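Local coordinates for exopolygalacturonase (Yersinia enterocolitica, PDB 2UVF), which hydrolyses polygalacturonan, the backbone of pectin, from the chain end as a family 28 exopolygalacturonase, probably releasing digalacturonic acid in the periplasm, at residues M334-A345 with I357-N368; V494-A502 with G543-V554. All coordinates share one frame; numbering follows the deposited sequence.

Interaction 1 (M334-A345 with I357-N368). With SO4 (sulfate ion), chain D.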
# COMPACT_ATOMS: atom_id res chain seq x y z
N MET A 334 -4.96 -11.74 -2.50
CA MET A 334 -4.16 -11.78 -3.72
C MET A 334 -2.71 -11.98 -3.34
O MET A 334 -2.21 -11.30 -2.46
CB MET A 334 -4.33 -10.50 -4.53
CG MET A 334 -3.78 -10.60 -5.93
SD MET A 334 -3.88 -9.09 -6.89
CE MET A 334 -5.66 -8.91 -7.12
N THR A 335 -2.04 -12.92 -3.99
CA THR A 335 -0.63 -13.14 -3.74
C THR A 335 0.10 -13.34 -5.05
O THR A 335 -0.05 -14.36 -5.69
CB THR A 335 -0.38 -14.35 -2.80
OG1 THR A 335 -1.07 -14.13 -1.57
CG2 THR A 335 1.12 -14.53 -2.54
N LEU A 336 0.89 -12.35 -5.44
CA LEU A 336 1.61 -12.41 -6.69
C LEU A 336 3.06 -12.47 -6.34
O LEU A 336 3.58 -11.57 -5.69
CB LEU A 336 1.33 -11.18 -7.56
CG LEU A 336 -0.13 -10.73 -7.67
CD1 LEU A 336 -0.13 -9.36 -8.33
CD2 LEU A 336 -1.01 -11.74 -8.43
N ARG A 337 3.71 -13.54 -6.78
CA ARG A 337 5.09 -13.83 -6.40
C ARG A 337 5.98 -14.08 -7.63
O ARG A 337 5.57 -14.78 -8.58
CB ARG A 337 5.13 -15.03 -5.45
CG ARG A 337 6.50 -15.24 -4.82
CD ARG A 337 6.51 -16.39 -3.85
NE ARG A 337 6.31 -17.69 -4.49
CZ ARG A 337 6.55 -18.86 -3.90
NH1 ARG A 337 7.01 -18.90 -2.66
NH2 ARG A 337 6.35 -19.99 -4.56
N GLY A 338 7.17 -13.50 -7.61
CA GLY A 338 8.13 -13.62 -8.71
C GLY A 338 7.79 -12.89 -10.00
O GLY A 338 8.43 -13.14 -11.01
N VAL A 339 6.82 -11.97 -9.96
CA VAL A 339 6.35 -11.31 -11.18
C VAL A 339 7.22 -10.13 -11.60
O VAL A 339 7.60 -9.27 -10.79
CB VAL A 339 4.83 -10.92 -11.10
CG1 VAL A 339 4.33 -10.43 -12.45
CG2 VAL A 339 3.99 -12.10 -10.65
N GLU A 340 7.55 -10.12 -12.90
CA GLU A 340 8.26 -9.02 -13.52
C GLU A 340 7.25 -8.21 -14.33
O GLU A 340 6.73 -8.73 -15.32
CB GLU A 340 9.36 -9.56 -14.43
CG GLU A 340 10.22 -8.49 -15.08
CD GLU A 340 11.25 -7.94 -14.12
OE1 GLU A 340 11.54 -8.63 -13.11
OE2 GLU A 340 11.77 -6.82 -14.38
N ASN A 341 6.97 -6.98 -13.87
CA ASN A 341 5.92 -6.07 -14.42
C ASN A 341 4.48 -6.38 -14.00
O ASN A 341 3.80 -7.17 -14.65
CB ASN A 341 5.97 -5.93 -15.96
CG ASN A 341 7.36 -5.63 -16.49
OD1 ASN A 341 7.73 -6.11 -17.56
ND2 ASN A 341 8.12 -4.85 -15.77
N VAL A 342 3.99 -5.75 -12.94
CA VAL A 342 2.58 -5.89 -12.52
C VAL A 342 1.82 -4.57 -12.65
O VAL A 342 2.38 -3.49 -12.46
CB VAL A 342 2.46 -6.38 -11.08
CG1 VAL A 342 1.00 -6.66 -10.73
CG2 VAL A 342 3.28 -7.63 -10.87
N TYR A 343 0.54 -4.64 -13.01
CA TYR A 343 -0.31 -3.46 -13.05
C TYR A 343 -1.68 -3.78 -12.49
O TYR A 343 -2.47 -4.49 -13.13
CB TYR A 343 -0.42 -2.86 -14.46
CG TYR A 343 -1.27 -1.56 -14.58
CD1 TYR A 343 -0.78 -0.34 -14.12
CD2 TYR A 343 -2.51 -1.57 -15.21
CE1 TYR A 343 -1.54 0.85 -14.24
CE2 TYR A 343 -3.27 -0.39 -15.34
CZ TYR A 343 -2.78 0.81 -14.86
OH TYR A 343 -3.53 1.98 -14.98
N LEU A 344 -1.95 -3.22 -11.31
CA LEU A 344 -3.26 -3.31 -10.63
C LEU A 344 -3.97 -1.97 -10.78
O LEU A 344 -3.35 -0.93 -10.59
CB LEU A 344 -3.04 -3.69 -9.15
CG LEU A 344 -2.02 -4.83 -8.93
CD1 LEU A 344 -1.66 -4.99 -7.43
CD2 LEU A 344 -2.48 -6.18 -9.55
N ALA A 345 -5.25 -1.98 -11.15
CA ALA A 345 -5.95 -0.72 -11.41
C ALA A 345 -7.47 -0.80 -11.26
O ALA A 345 -8.08 -1.80 -11.63
CB ALA A 345 -5.60 -0.20 -12.79
N ILE A 357 -3.80 -7.34 -0.67
CA ILE A 357 -2.91 -7.57 -1.82
C ILE A 357 -1.45 -7.79 -1.42
O ILE A 357 -0.84 -6.95 -0.75
CB ILE A 357 -3.07 -6.43 -2.88
CG1 ILE A 357 -4.49 -6.49 -3.46
CG2 ILE A 357 -2.01 -6.55 -4.00
CD1 ILE A 357 -4.91 -5.29 -4.19
N MET A 358 -0.89 -8.93 -1.83
CA MET A 358 0.49 -9.29 -1.53
C MET A 358 1.34 -9.35 -2.79
O MET A 358 0.93 -9.96 -3.78
CB MET A 358 0.58 -10.66 -0.84
CG MET A 358 -0.10 -10.76 0.52
SD MET A 358 -0.06 -12.47 1.11
CE MET A 358 1.70 -12.65 1.46
N ASN A 359 2.51 -8.71 -2.73
CA ASN A 359 3.52 -8.77 -3.77
C ASN A 359 4.75 -9.31 -3.13
O ASN A 359 5.28 -8.72 -2.19
CB ASN A 359 3.83 -7.38 -4.32
CG ASN A 359 2.67 -6.77 -5.02
OD1 ASN A 359 2.52 -6.91 -6.23
ND2 ASN A 359 1.79 -6.11 -4.25
N LEU A 360 5.19 -10.47 -3.62
CA LEU A 360 6.34 -11.15 -3.06
C LEU A 360 7.39 -11.31 -4.15
O LEU A 360 7.13 -11.92 -5.19
CB LEU A 360 5.94 -12.50 -2.44
CG LEU A 360 4.99 -12.52 -1.21
CD1 LEU A 360 4.77 -13.93 -0.78
CD2 LEU A 360 5.46 -11.65 -0.02
N GLU A 361 8.57 -10.72 -3.94
CA GLU A 361 9.65 -10.84 -4.89
C GLU A 361 9.28 -10.38 -6.31
O GLU A 361 9.73 -10.95 -7.27
CB GLU A 361 10.25 -12.27 -4.87
CG GLU A 361 11.27 -12.52 -3.77
CD GLU A 361 11.83 -13.93 -3.71
OE1 GLU A 361 12.90 -14.23 -4.26
OE2 GLU A 361 11.21 -14.78 -3.07
N ASN A 362 8.54 -9.27 -6.39
CA ASN A 362 8.19 -8.67 -7.67
C ASN A 362 9.12 -7.51 -8.04
O ASN A 362 9.76 -6.89 -7.17
CB ASN A 362 6.75 -8.17 -7.65
CG ASN A 362 5.76 -9.28 -7.48
OD1 ASN A 362 6.12 -10.45 -7.56
ND2 ASN A 362 4.51 -8.93 -7.26
N HIS A 363 9.20 -7.25 -9.34
CA HIS A 363 9.79 -6.04 -9.84
C HIS A 363 8.74 -5.30 -10.63
O HIS A 363 7.88 -5.94 -11.24
CB HIS A 363 10.98 -6.32 -10.77
CG HIS A 363 12.20 -6.84 -10.08
ND1 HIS A 363 13.29 -7.31 -10.77
CD2 HIS A 363 12.47 -7.02 -8.76
CE1 HIS A 363 14.21 -7.72 -9.90
NE2 HIS A 363 13.73 -7.56 -8.68
N ASN A 364 8.83 -3.97 -10.62
CA ASN A 364 8.01 -3.09 -11.46
C ASN A 364 6.51 -3.28 -11.26
O ASN A 364 5.80 -3.69 -12.17
CB ASN A 364 8.39 -3.26 -12.94
CG ASN A 364 9.88 -3.27 -13.15
OD1 ASN A 364 10.64 -2.61 -12.42
ND2 ASN A 364 10.34 -4.06 -14.14
N VAL A 365 6.05 -3.04 -10.03
CA VAL A 365 4.64 -3.17 -9.66
C VAL A 365 4.03 -1.78 -9.64
O VAL A 365 4.65 -0.84 -9.15
CB VAL A 365 4.45 -3.79 -8.26
CG1 VAL A 365 2.96 -3.82 -7.88
CG2 VAL A 365 5.11 -5.20 -8.16
N VAL A 366 2.81 -1.66 -10.16
CA VAL A 366 2.05 -0.41 -10.10
C VAL A 366 0.65 -0.67 -9.56
O VAL A 366 -0.05 -1.57 -10.06
CB VAL A 366 2.00 0.33 -11.49
CG1 VAL A 366 1.03 1.56 -11.46
CG2 VAL A 366 3.39 0.78 -11.88
N ALA A 367 0.25 0.08 -8.53
CA ALA A 367 -1.15 0.08 -8.09
C ALA A 367 -1.82 1.45 -8.29
O ALA A 367 -1.52 2.42 -7.60
CB ALA A 367 -1.29 -0.42 -6.64
N ASN A 368 -2.74 1.51 -9.25
CA ASN A 368 -3.36 2.75 -9.66
C ASN A 368 -4.87 2.75 -9.37
O ASN A 368 -5.63 2.07 -10.05
CB ASN A 368 -3.10 2.98 -11.16
CG ASN A 368 -3.79 4.23 -11.71
OD1 ASN A 368 -4.26 5.09 -10.96
ND2 ASN A 368 -3.83 4.35 -13.04
S SO4 D . 6.91 -22.82 -2.08
O1 SO4 D . 5.59 -23.13 -2.62
O2 SO4 D . 6.90 -21.62 -1.22
O3 SO4 D . 7.37 -23.96 -1.27
O4 SO4 D . 7.81 -22.64 -3.22
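Strands 334-337 and 357-360 run parallel, 4.7 Å apart at 13°, and after both chains turn a corner strands 342-345 and 365-368 pair likewise at 8°, the register holding residue for residue from Met334–Ile357 to Ala345–Asn368. Ladder bonds alternate, among them Leu336 N to Met358 O and Leu344 N to Val366 O. In the turn after strand 357-360 the Asn362 amide adds to the backbone bonds. Its CG stands anti to its own carbonyl carbon (chi1 -64°), which lays the amide alongside Val339, and OD1 accepts Val339 N at 2.9 Å with the donor well above the carbonyl plane. ND2 of Asn362 gives weak bonds to Leu336 O and to Asn359 OD1, so the buried amide ties the turn to both strands. Inward-facing aliphatic groups stack in rows: Val342 CG2 lies 4.1 Å from Val365 CG2, and Leu344 CD1 reaches across the interior to Ile357 CG2 at 3.8 Å. On the other face of the second pair, the Tyr343 ring presents its edge to Val366 CG1, 3.7 Å from CD1. Its side chain, with CG anti to the backbone N, carries OH to Asn368 ND2, which donates over 3.1 Å. Thr335 OG1 lies beside Met358 SD at 3.3 Å, while its hydrogen bond goes to Ser243. Arg337 lays CG across Leu360 CB and sends its guanidinium outward, where NH1 bonds O2 of a sulfate, probably from the crystallisation liquor, at 3.1 Å, and NH2 reaches O4 weakly. These are successive coils of the right-handed parallel beta-helix: strand 245-247 precedes 334-339 and strand 383-386 follows 357-360, while Tyr230 of strand 228-230 covers Thr335, Arg337, Met358 and Leu360, and strand 391-394 continues the ladder beyond 365-368.

Interaction 2 (V494-A502 with G543-V554)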
# COMPACT_ATOMS: atom_id res chain seq x y z
N VAL A 494 1.80 10.44 15.01
CA VAL A 494 2.28 10.99 13.75
C VAL A 494 3.38 10.11 13.13
O VAL A 494 3.30 9.71 11.96
CB VAL A 494 2.81 12.45 13.94
CG1 VAL A 494 3.41 12.98 12.68
CG2 VAL A 494 1.70 13.38 14.46
N MET A 495 4.42 9.84 13.91
CA MET A 495 5.51 8.98 13.48
C MET A 495 5.97 8.11 14.64
O MET A 495 6.06 8.57 15.78
CB MET A 495 6.67 9.79 12.90
CG MET A 495 7.84 8.95 12.41
SD MET A 495 9.11 9.88 11.54
CE MET A 495 9.94 10.72 12.90
N VAL A 496 6.22 6.84 14.35
CA VAL A 496 6.85 5.92 15.31
C VAL A 496 8.02 5.18 14.66
O VAL A 496 7.97 4.83 13.48
CB VAL A 496 5.87 4.91 15.95
CG1 VAL A 496 6.49 4.26 17.18
CG2 VAL A 496 4.59 5.58 16.34
N MET A 497 9.07 5.00 15.44
CA MET A 497 10.25 4.24 15.07
C MET A 497 10.63 3.46 16.32
O MET A 497 11.32 3.99 17.20
CB MET A 497 11.39 5.17 14.68
CG MET A 497 11.08 6.18 13.59
SD MET A 497 12.57 7.10 13.12
CE MET A 497 13.57 5.84 12.37
N THR A 498 10.15 2.23 16.45
CA THR A 498 10.50 1.39 17.59
C THR A 498 11.46 0.29 17.18
O THR A 498 11.37 -0.24 16.08
CB THR A 498 9.28 0.78 18.31
OG1 THR A 498 8.26 0.46 17.35
CG2 THR A 498 8.72 1.77 19.31
N LEU A 499 12.40 -0.00 18.09
CA LEU A 499 13.43 -1.03 17.90
C LEU A 499 13.55 -1.81 19.21
O LEU A 499 14.12 -1.31 20.19
CB LEU A 499 14.78 -0.40 17.54
CG LEU A 499 15.71 -1.05 16.52
CD1 LEU A 499 16.92 -0.15 16.29
CD2 LEU A 499 16.15 -2.46 16.91
N ASP A 500 13.01 -3.02 19.22
CA ASP A 500 12.92 -3.79 20.46
C ASP A 500 13.95 -4.96 20.55
O ASP A 500 13.69 -6.07 20.08
CB ASP A 500 11.45 -4.26 20.69
CG ASP A 500 10.40 -3.16 20.39
OD1 ASP A 500 10.57 -2.38 19.42
OD2 ASP A 500 9.37 -3.08 21.11
N TYR A 501 15.13 -4.66 21.15
CA TYR A 501 16.24 -5.62 21.38
C TYR A 501 15.94 -6.78 22.31
O TYR A 501 15.41 -6.58 23.39
CB TYR A 501 17.51 -4.93 21.92
CG TYR A 501 18.61 -5.88 22.48
CD1 TYR A 501 19.50 -6.52 21.64
CD2 TYR A 501 18.76 -6.10 23.84
CE1 TYR A 501 20.46 -7.36 22.12
CE2 TYR A 501 19.73 -6.93 24.32
CZ TYR A 501 20.59 -7.56 23.45
OH TYR A 501 21.58 -8.39 23.91
N ALA A 502 16.31 -7.99 21.91
CA ALA A 502 15.77 -9.21 22.52
C ALA A 502 16.69 -9.87 23.53
O ALA A 502 17.22 -9.24 24.43
CB ALA A 502 15.41 -10.20 21.48
N GLY A 543 14.61 2.82 20.94
CA GLY A 543 15.47 1.70 20.59
C GLY A 543 15.77 0.84 21.81
O GLY A 543 14.85 0.46 22.54
N ASP A 544 17.05 0.55 22.00
CA ASP A 544 17.58 -0.07 23.22
C ASP A 544 19.07 0.27 23.32
O ASP A 544 19.91 -0.56 22.96
CB ASP A 544 17.36 -1.59 23.22
CG ASP A 544 17.21 -2.17 24.62
OD1 ASP A 544 17.67 -1.53 25.60
OD2 ASP A 544 16.63 -3.27 24.75
N THR A 545 19.40 1.49 23.77
CA THR A 545 20.79 1.99 23.76
C THR A 545 21.70 1.23 24.74
O THR A 545 22.90 1.06 24.48
CB THR A 545 20.89 3.57 23.90
OG1 THR A 545 20.82 4.18 22.60
CG2 THR A 545 22.20 4.01 24.57
N ALA A 546 21.12 0.75 25.84
CA ALA A 546 21.80 -0.19 26.73
C ALA A 546 22.45 -1.30 25.90
O ALA A 546 23.61 -1.67 26.13
CB ALA A 546 20.82 -0.78 27.75
N ASN A 547 21.70 -1.80 24.91
CA ASN A 547 22.13 -2.92 24.08
C ASN A 547 22.56 -2.50 22.67
O ASN A 547 22.38 -3.24 21.69
CB ASN A 547 21.01 -3.97 24.06
CG ASN A 547 20.53 -4.31 25.47
OD1 ASN A 547 19.35 -4.15 25.79
ND2 ASN A 547 21.45 -4.77 26.32
N LYS A 548 23.15 -1.30 22.59
CA LYS A 548 23.70 -0.70 21.36
C LYS A 548 22.68 -0.47 20.23
O LYS A 548 23.05 0.00 19.15
CB LYS A 548 24.94 -1.47 20.84
CG LYS A 548 26.23 -1.27 21.66
CD LYS A 548 27.48 -1.42 20.77
CE LYS A 548 28.73 -1.72 21.59
NZ LYS A 548 28.70 -3.09 22.21
N ALA A 549 21.41 -0.78 20.49
CA ALA A 549 20.33 -0.56 19.52
C ALA A 549 19.81 0.88 19.55
O ALA A 549 18.96 1.23 20.39
CB ALA A 549 19.19 -1.56 19.74
N TRP A 550 20.35 1.72 18.67
CA TRP A 550 19.84 3.08 18.50
C TRP A 550 19.54 3.45 17.05
O TRP A 550 20.09 2.86 16.11
CB TRP A 550 20.74 4.13 19.19
CG TRP A 550 22.20 4.08 18.80
CD1 TRP A 550 22.76 4.53 17.63
CD2 TRP A 550 23.27 3.55 19.58
NE1 TRP A 550 24.12 4.31 17.64
CE2 TRP A 550 24.46 3.71 18.83
CE3 TRP A 550 23.34 2.95 20.85
CZ2 TRP A 550 25.72 3.29 19.30
CZ3 TRP A 550 24.59 2.53 21.33
CH2 TRP A 550 25.76 2.71 20.54
N HIS A 551 18.65 4.42 16.90
CA HIS A 551 18.31 5.02 15.61
C HIS A 551 19.20 6.23 15.41
O HIS A 551 19.62 6.87 16.36
CB HIS A 551 16.84 5.47 15.59
CG HIS A 551 15.89 4.49 16.21
ND1 HIS A 551 15.33 3.45 15.50
CD2 HIS A 551 15.43 4.37 17.47
CE1 HIS A 551 14.54 2.75 16.29
NE2 HIS A 551 14.58 3.29 17.50
N ARG A 552 19.48 6.55 14.16
CA ARG A 552 20.36 7.66 13.88
C ARG A 552 19.95 8.33 12.58
O ARG A 552 19.21 7.74 11.80
CB ARG A 552 21.85 7.20 13.87
CG ARG A 552 22.26 6.42 12.64
CD ARG A 552 23.60 5.69 12.80
NE ARG A 552 23.97 5.07 11.52
CZ ARG A 552 24.74 5.65 10.60
NH1 ARG A 552 25.28 6.86 10.83
NH2 ARG A 552 25.00 5.02 9.45
N LEU A 553 20.42 9.55 12.36
CA LEU A 553 20.20 10.27 11.10
C LEU A 553 18.72 10.53 10.75
O LEU A 553 18.30 10.31 9.62
CB LEU A 553 20.95 9.60 9.94
CG LEU A 553 22.49 9.61 10.04
CD1 LEU A 553 23.08 8.67 9.02
CD2 LEU A 553 23.06 11.04 9.89
N VAL A 554 17.96 11.01 11.73
CA VAL A 554 16.59 11.49 11.51
C VAL A 554 16.59 13.01 11.25
O VAL A 554 16.95 13.80 12.12
CB VAL A 554 15.66 11.15 12.72
CG1 VAL A 554 14.26 11.70 12.50
CG2 VAL A 554 15.59 9.64 12.96
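Leu499 and His551 lie alongside, their side chains running opposite ways, bringing Leu499 CB to 3.4 Å from His551 CE1 at an oblique angle to the ring, while CD1 of the leucine lies 3.8 Å from the same carbon. Met497 CB sits over one face of the imidazole, toward its rim, and NE2 of the ring donates a hydrogen bond to Lys542 O. Farther along, Met497 and Val554 meet tip to tip, SD to CG2 at 3.9 Å; the methionine chain is extended about chi2 and bends at chi3 (67°) to get there. At the other end Tyr501 CB rests 3.4 Å from Asp544 OD2, and this carboxylate oxygen lies near the ring plane, at the edge. Asn547 CB lies over the tyrosine face in a CH-pi contact, though the placement of the asparagine is doubtful. Leu499 CD2 also touches Ala549 CB, 4.2 Å away. Asp544 O accepts both Asn547 N and Ala549 N, from opposite faces of its carbonyl plane, and Asp544 N returns a bond to Ala549 O. Lys548 and Ala549 together facing Asp544 make a G1 beta bulge, which closes a turn protruding from a parallel beta-helix, against the strand of an earlier coil.

Both interactions belong to the same parallel beta-helix, with centres about 31 Å apart and nearest atoms about 20 Å apart. Interaction 1 is the more buried and lies nearer the centre of the chain; it joins neighbouring coils directly, through a continuous backbone ladder with a side-chain amide in the turn. Interaction 2, farther out and partly buried, links strand 495-500 to the loop and strand of 543-554 mainly by side-chain packing, with no hydrogen bond between the two segments, methionine, leucine and histidine inside giving way to tyrosine and asparagine toward the partly exposed end. The side chain of Met358 is about 5 Å from a bound galacturonic acid, and that of Thr498 about 10 Å.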